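Local coordinates for fucolectin-related protein (Streptococcus pneumoniae, PDB 2WMF), which hydrolyses host carbohydrates as a family 98 glycoside hydrolase, its substrates probably being blood group antigens, at residues 57-62 with 102-107; 39-44 with 114-119. All coordinates share one frame; numbering follows the deposited sequence.

Contact 1 of 2, residues 57-62 with 102-107; sequences NTLKGA and VKMLEE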
# COMPACT_ATOMS: atom_id res chain seq x y z
N ASN A 57 -2.38 -3.15 -23.35
CA ASN A 57 -1.57 -4.16 -22.71
C ASN A 57 -1.95 -5.57 -23.16
O ASN A 57 -3.03 -5.82 -23.71
CB ASN A 57 -1.72 -4.00 -21.18
CG ASN A 57 -1.08 -2.71 -20.66
OD1 ASN A 57 -0.15 -2.19 -21.27
ND2 ASN A 57 -1.54 -2.22 -19.50
N THR A 58 -1.02 -6.50 -22.90
CA THR A 58 -1.26 -7.94 -23.08
C THR A 58 -0.90 -8.71 -21.80
O THR A 58 -0.12 -8.23 -21.00
CB THR A 58 -0.43 -8.52 -24.26
OG1 THR A 58 1.00 -8.45 -24.01
CG2 THR A 58 -0.78 -7.81 -25.54
N LEU A 59 -1.43 -9.93 -21.63
CA LEU A 59 -1.05 -10.78 -20.51
C LEU A 59 0.43 -11.12 -20.54
O LEU A 59 1.14 -11.04 -19.51
CB LEU A 59 -1.93 -12.03 -20.47
CG LEU A 59 -1.77 -12.94 -19.27
CD1 LEU A 59 -2.05 -12.20 -17.97
CD2 LEU A 59 -2.73 -14.12 -19.43
N LYS A 60 0.94 -11.54 -21.72
CA LYS A 60 2.34 -11.86 -21.87
C LYS A 60 3.22 -10.65 -21.47
O LYS A 60 4.20 -10.78 -20.74
CB LYS A 60 2.63 -12.31 -23.32
CG LYS A 60 4.06 -12.67 -23.57
CD LYS A 60 4.14 -13.48 -24.90
CE LYS A 60 5.54 -13.92 -25.16
NZ LYS A 60 6.40 -12.77 -25.57
N GLY A 61 2.83 -9.46 -21.92
CA GLY A 61 3.58 -8.25 -21.59
C GLY A 61 3.56 -7.90 -20.11
O GLY A 61 4.56 -7.40 -19.57
N ALA A 62 2.42 -8.14 -19.48
CA ALA A 62 2.28 -7.89 -18.04
C ALA A 62 3.28 -8.75 -17.26
O ALA A 62 3.93 -8.29 -16.33
CB ALA A 62 0.86 -8.19 -17.57
N VAL A 102 -12.77 -17.12 -19.03
CA VAL A 102 -12.25 -18.37 -19.59
C VAL A 102 -11.18 -18.09 -20.63
O VAL A 102 -10.11 -18.73 -20.60
CB VAL A 102 -13.39 -19.26 -20.16
CG1 VAL A 102 -12.81 -20.45 -20.97
CG2 VAL A 102 -14.31 -19.75 -19.02
N LYS A 103 -11.41 -17.15 -21.52
CA LYS A 103 -10.38 -16.69 -22.46
C LYS A 103 -9.08 -16.34 -21.75
O LYS A 103 -8.01 -16.77 -22.13
CB LYS A 103 -10.87 -15.49 -23.30
CG LYS A 103 -9.85 -14.90 -24.27
CD LYS A 103 -10.32 -13.53 -24.76
CE LYS A 103 -9.24 -12.78 -25.52
NZ LYS A 103 -9.21 -13.16 -26.96
N MET A 104 -9.18 -15.52 -20.70
CA MET A 104 -8.01 -15.07 -19.98
C MET A 104 -7.33 -16.20 -19.18
O MET A 104 -6.11 -16.27 -19.09
CB MET A 104 -8.35 -13.86 -19.10
CG MET A 104 -8.79 -12.67 -19.92
SD MET A 104 -7.68 -12.15 -21.25
CE MET A 104 -6.08 -11.96 -20.47
N LEU A 105 -8.15 -17.08 -18.62
CA LEU A 105 -7.65 -18.27 -17.92
C LEU A 105 -6.87 -19.20 -18.86
O LEU A 105 -5.78 -19.66 -18.53
CB LEU A 105 -8.78 -19.03 -17.24
CG LEU A 105 -9.31 -18.38 -15.92
CD1 LEU A 105 -10.66 -18.95 -15.54
CD2 LEU A 105 -8.28 -18.57 -14.76
N GLU A 106 -7.43 -19.42 -20.04
CA GLU A 106 -6.75 -20.23 -21.05
C GLU A 106 -5.37 -19.67 -21.41
O GLU A 106 -4.37 -20.40 -21.47
CB GLU A 106 -7.63 -20.35 -22.30
CG GLU A 106 -8.80 -21.32 -22.14
CD GLU A 106 -8.37 -22.79 -22.15
OE1 GLU A 106 -7.58 -23.15 -23.04
OE2 GLU A 106 -8.78 -23.55 -21.27
N GLU A 107 -5.33 -18.36 -21.64
CA GLU A 107 -4.09 -17.70 -22.00
C GLU A 107 -3.09 -17.78 -20.84
O GLU A 107 -1.92 -18.12 -21.05
CB GLU A 107 -4.41 -16.28 -22.43
CG GLU A 107 -3.35 -15.56 -23.09
CD GLU A 107 -3.81 -14.15 -23.46
OE1 GLU A 107 -5.04 -13.90 -23.59
OE2 GLU A 107 -2.93 -13.28 -23.61
O HOH W 1 -0.67 -12.27 -24.12
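L59 and E107 meet because each turns its CG anti to its own backbone N (chi1 -173° and -167°), and the two side chains then slide past one another in opposite directions. They belong to helices 59-64 and 95-111, which follow the first and second strands of the (beta/alpha)8 barrel, so the contact joins two neighbouring elements of its outer helical layer. The CB and CG methylenes of E107 pass along the leucine, L59 CD2 lying 4.0 Å from E107 CG, and the extended chain carries the carboxylate on beside the base of L59. There OE2 of E107 is 3.5 Å from L59 CB, a contact of carbon with oxygen that involves no hydrogen bond. M104, one turn earlier, starts off to the side but bends at both chi2 and chi3, which carries its terminal methyl back to the leucine. M104 CE reaches L59 CD2 at 4.1 Å, and the same leucine methyl sits 4.0 Å from M104 O. Beyond this pair, L59 is covered by L44 and I76 on strands 39-45 and 74-79, and by A108 on helix 95-111.

The polar side of the contact lies at the start of helix 59-64. A water accepts from K60 N at 3.0 Å and donates to E107 OE2 in a short bond of 2.5 Å, linking an amide of the first helical turn to the acid of the neighbouring helix. A carboxylate near a helix N-terminus would probably be favoured as the anion. T58 is the N-cap of that helix, and D303 holds its hydroxyl from outside the helix. The cap itself is a bond from G61 N to T58 OG1, 3.0 Å long with an N-H...O angle of 148°.

Contact 2 of 2, residues 39-44 with 114-119; sequences LLLSPL and PVFLVI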
# COMPACT_ATOMS: atom_id res chain seq x y z
N LEU A 39 3.08 -10.53 -1.44
CA LEU A 39 2.45 -10.65 -2.74
C LEU A 39 2.21 -9.29 -3.40
O LEU A 39 1.67 -8.36 -2.78
CB LEU A 39 1.09 -11.41 -2.64
CG LEU A 39 0.31 -11.59 -3.95
CD1 LEU A 39 1.13 -12.52 -4.87
CD2 LEU A 39 -1.11 -12.16 -3.74
N LEU A 40 2.72 -9.16 -4.63
CA LEU A 40 2.49 -7.96 -5.46
C LEU A 40 1.50 -8.30 -6.55
O LEU A 40 1.76 -9.19 -7.37
CB LEU A 40 3.82 -7.48 -6.04
CG LEU A 40 3.76 -6.31 -7.05
CD1 LEU A 40 3.40 -5.02 -6.28
CD2 LEU A 40 5.07 -6.10 -7.85
N LEU A 41 0.37 -7.58 -6.59
CA LEU A 41 -0.62 -7.69 -7.62
C LEU A 41 -0.48 -6.53 -8.63
O LEU A 41 -0.36 -5.37 -8.24
CB LEU A 41 -2.03 -7.70 -7.05
CG LEU A 41 -2.42 -8.93 -6.22
CD1 LEU A 41 -3.68 -8.67 -5.37
CD2 LEU A 41 -2.62 -10.14 -7.14
N SER A 42 -0.47 -6.89 -9.90
CA SER A 42 -0.47 -5.95 -11.02
C SER A 42 -1.67 -6.23 -11.91
O SER A 42 -1.87 -7.36 -12.34
CB SER A 42 0.83 -6.03 -11.81
OG SER A 42 1.97 -5.94 -10.97
N PRO A 43 -2.52 -5.20 -12.15
CA PRO A 43 -3.78 -5.43 -12.82
C PRO A 43 -3.86 -5.18 -14.33
O PRO A 43 -3.23 -4.24 -14.86
CB PRO A 43 -4.71 -4.44 -12.12
CG PRO A 43 -3.82 -3.29 -11.84
CD PRO A 43 -2.42 -3.81 -11.65
N LEU A 44 -4.64 -6.05 -14.98
CA LEU A 44 -5.11 -5.86 -16.38
C LEU A 44 -6.66 -5.75 -16.39
O LEU A 44 -7.38 -6.28 -15.53
CB LEU A 44 -4.69 -7.08 -17.22
CG LEU A 44 -3.17 -7.25 -17.46
CD1 LEU A 44 -2.87 -8.67 -18.08
CD2 LEU A 44 -2.49 -6.08 -18.30
N PRO A 114 0.47 -16.77 -12.88
CA PRO A 114 -0.51 -16.81 -11.77
C PRO A 114 -1.49 -15.63 -11.85
O PRO A 114 -1.05 -14.49 -12.02
CB PRO A 114 0.37 -16.72 -10.51
CG PRO A 114 1.62 -16.05 -10.93
CD PRO A 114 1.84 -16.45 -12.40
N VAL A 115 -2.77 -15.92 -11.75
CA VAL A 115 -3.79 -14.91 -11.84
C VAL A 115 -4.84 -14.97 -10.73
O VAL A 115 -5.10 -16.02 -10.14
CB VAL A 115 -4.49 -14.92 -13.22
CG1 VAL A 115 -3.49 -14.65 -14.37
CG2 VAL A 115 -5.28 -16.25 -13.43
N PHE A 116 -5.43 -13.79 -10.46
CA PHE A 116 -6.62 -13.63 -9.62
C PHE A 116 -7.70 -12.91 -10.45
O PHE A 116 -7.37 -12.00 -11.16
CB PHE A 116 -6.30 -12.72 -8.41
CG PHE A 116 -5.44 -13.38 -7.36
CD1 PHE A 116 -6.00 -13.83 -6.18
CD2 PHE A 116 -4.07 -13.49 -7.54
CE1 PHE A 116 -5.20 -14.42 -5.19
CE2 PHE A 116 -3.24 -14.09 -6.54
CZ PHE A 116 -3.84 -14.57 -5.39
N LEU A 117 -8.95 -13.35 -10.33
CA LEU A 117 -10.09 -12.78 -11.05
C LEU A 117 -10.86 -11.85 -10.13
O LEU A 117 -11.17 -12.22 -9.01
CB LEU A 117 -11.06 -13.85 -11.54
CG LEU A 117 -10.55 -15.01 -12.37
CD1 LEU A 117 -11.75 -15.92 -12.73
CD2 LEU A 117 -9.82 -14.47 -13.58
N VAL A 118 -11.19 -10.65 -10.61
CA VAL A 118 -12.12 -9.76 -9.90
C VAL A 118 -13.53 -10.24 -10.25
O VAL A 118 -13.95 -10.13 -11.41
CB VAL A 118 -11.97 -8.29 -10.31
CG1 VAL A 118 -12.99 -7.44 -9.54
CG2 VAL A 118 -10.50 -7.78 -10.11
N ILE A 119 -14.22 -10.81 -9.27
CA ILE A 119 -15.58 -11.35 -9.47
C ILE A 119 -16.68 -10.61 -8.72
O ILE A 119 -17.85 -10.90 -8.93
CB ILE A 119 -15.67 -12.87 -9.18
CG1 ILE A 119 -15.54 -13.17 -7.68
CG2 ILE A 119 -14.57 -13.64 -10.04
CD1 ILE A 119 -15.86 -14.60 -7.34
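F116 meets L39 and L41 across the interior of the (beta/alpha)8 barrel, joining strand 115-121 to strand 39-45 past the intervening strand 74-79. No hydrogen bond links the two segments, as expected of first and third strands, and the CA atoms of L41 and F116 are 8.7 Å apart. Past P114, V115 turns its CB away from strand 39-45 and packs outward on L105 of helix 95-111. F116 then points inward and carries the whole contact. Its CG stands anti to the carbonyl carbon (chi1 -73°), which sends the ring toward the two leucines; A75 and L147, from the strands flanking its own, also touch it. L41 crosses the phenylalanine side chain at about a right angle, bringing one methyl obliquely to the ring, with L41 CD2 3.7 Å from F116 CD2. L39 comes from the opposite direction toward the outer part of the ring. Next in sequence, L117 packs on L143, whereas V118 touches E77 of strand 74-79 and its backbone oxygen accepts from the Y101 hydroxyl. Both leucines use a single methyl, and at the far end of the ring L39 CD2 lies 4.0 Å from F116 CZ.

Overall arrangement
Contacts 1 and 2 lie about 11 Å apart, centre to centre, in successive layers of the same (beta/alpha)8 barrel. Along the chain the order is strand 39-45, helix 59-64, helix 95-111 and strand 115-121, so both segments of contact 1 fall between those of contact 2. Contact 2 lies in the barrel interior, while contact 1 joins helices outside the strands. The layers touch directly: L44 of strand 39-45 packs against N57, L59 and A62, with L59 CD1 3.6 Å from L44 CD1, and L105 CD2 lies 4.0 Å from V115 CG2. The two strands thus pack on the helices through L44 and V115 and meet each other inside the barrel through L39, L41 and F116.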